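Local atomic coordinates of flagellar basal body rod modification protein (Helicobacter pylori 26695, PDB entry 4ZZF), a protein that is probably required for assembly of the bacterial flagellar hook, perhaps as a scaffolding protein, and is represented here by a fragment that includes its Ig-like domain. Residues 60-63 / 64-67. Numbering follows the deposited sequence.
Sequences KDYN and GQKG
With CG anti to the carbonyl carbon in both Tyr62 (chi1 -67°) and Gln65 (chi1 -56°), each side chain starts out beside its own backbone N, which brings the aromatic ring and the amide together at one side of a tight turn. Gln65 continues fully extended beyond CG, which carries its amide back across the turn to the CD2 corner of the tyrosine ring. There OE1 lies at the ring edge, in its plane, 3.7 Å from Tyr62 CD2, whereas NE2 approaches the same carbon obliquely; ring and amide planes are inclined by 58°. The methylene atoms CB and CG of Gln65 each lie 3.5 Å from Tyr62 O. Tyr62 O also accepts the closing hydrogen bond of a type II beta turn from Gln65 N (3.1 Å), and Gly64 supplies the positive phi at its third position. The turn belongs to the loop between strands 53-58 and 67-73 of the FlgD Ig-like domain, at the protein surface. A water molecule ties the Gln65 amide to the turn, accepting from Gln65 NE2 at 2.9 Å. The same water donates to Asp61 O (2.7 Å) and to Asn63 O (2.8 Å), which should restrict rotation of the amide. Both leading residues of the turn also reach the rest of the domain: the Tyr62 ring meets Phe71 edge-to-face, and Asn63 OD1 accepts a hydrogen bond from the backbone N of Ala37.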
# COMPACT_ATOMS: atom_id res chain seq x y z
N LYS A 60 -25.81 10.14 -22.75
CA LYS A 60 -25.34 10.56 -24.08
C LYS A 60 -24.38 11.76 -24.08
O LYS A 60 -23.29 11.72 -24.66
CB LYS A 60 -26.58 10.89 -24.93
CG LYS A 60 -26.37 11.13 -26.40
CD LYS A 60 -27.73 11.13 -27.10
CE LYS A 60 -27.70 11.95 -28.39
NZ LYS A 60 -29.04 12.00 -29.05
N ASP A 61 -24.79 12.83 -23.40
CA ASP A 61 -24.05 14.09 -23.45
C ASP A 61 -22.74 14.03 -22.67
O ASP A 61 -21.93 14.95 -22.77
CB ASP A 61 -24.90 15.24 -22.92
CG ASP A 61 -26.07 15.58 -23.85
OD1 ASP A 61 -25.88 15.51 -25.08
OD2 ASP A 61 -27.17 15.89 -23.34
N TYR A 62 -22.53 12.97 -21.91
CA TYR A 62 -21.33 12.90 -21.08
C TYR A 62 -20.28 12.06 -21.75
O TYR A 62 -19.33 11.60 -21.11
CB TYR A 62 -21.68 12.36 -19.68
CG TYR A 62 -22.54 13.32 -18.90
CD1 TYR A 62 -23.93 13.32 -19.06
CD2 TYR A 62 -21.98 14.25 -18.04
CE1 TYR A 62 -24.73 14.20 -18.37
CE2 TYR A 62 -22.78 15.14 -17.33
CZ TYR A 62 -24.15 15.11 -17.50
OH TYR A 62 -24.96 15.99 -16.81
N ASN A 63 -20.46 11.87 -23.06
CA ASN A 63 -19.51 11.11 -23.86
C ASN A 63 -18.10 11.60 -23.61
O ASN A 63 -17.86 12.80 -23.60
CB ASN A 63 -19.85 11.21 -25.35
CG ASN A 63 -18.89 10.42 -26.21
OD1 ASN A 63 -18.94 9.19 -26.24
ND2 ASN A 63 -18.00 11.12 -26.89
N GLY A 64 -17.18 10.68 -23.35
CA GLY A 64 -15.80 11.05 -23.13
C GLY A 64 -15.35 11.27 -21.69
O GLY A 64 -14.15 11.32 -21.42
N GLN A 65 -16.29 11.37 -20.75
CA GLN A 65 -15.93 11.65 -19.37
C GLN A 65 -15.79 10.38 -18.55
O GLN A 65 -16.44 9.37 -18.84
CB GLN A 65 -16.98 12.56 -18.73
CG GLN A 65 -17.17 13.85 -19.51
CD GLN A 65 -18.20 14.75 -18.88
OE1 GLN A 65 -18.32 14.83 -17.65
NE2 GLN A 65 -18.96 15.44 -19.72
N LYS A 66 -14.93 10.42 -17.53
CA LYS A 66 -14.72 9.30 -16.62
C LYS A 66 -14.49 9.78 -15.18
O LYS A 66 -14.33 10.98 -14.95
CB LYS A 66 -13.54 8.44 -17.06
CG LYS A 66 -12.18 9.08 -16.85
CD LYS A 66 -11.04 8.16 -17.33
CE LYS A 66 -10.89 6.96 -16.39
NZ LYS A 66 -9.95 5.91 -16.89
N GLY A 67 -14.45 8.86 -14.23
CA GLY A 67 -14.27 9.23 -12.83
C GLY A 67 -15.58 9.69 -12.23
O GLY A 67 -16.65 9.25 -12.66
O HOH W 1 -19.24 14.95 -22.57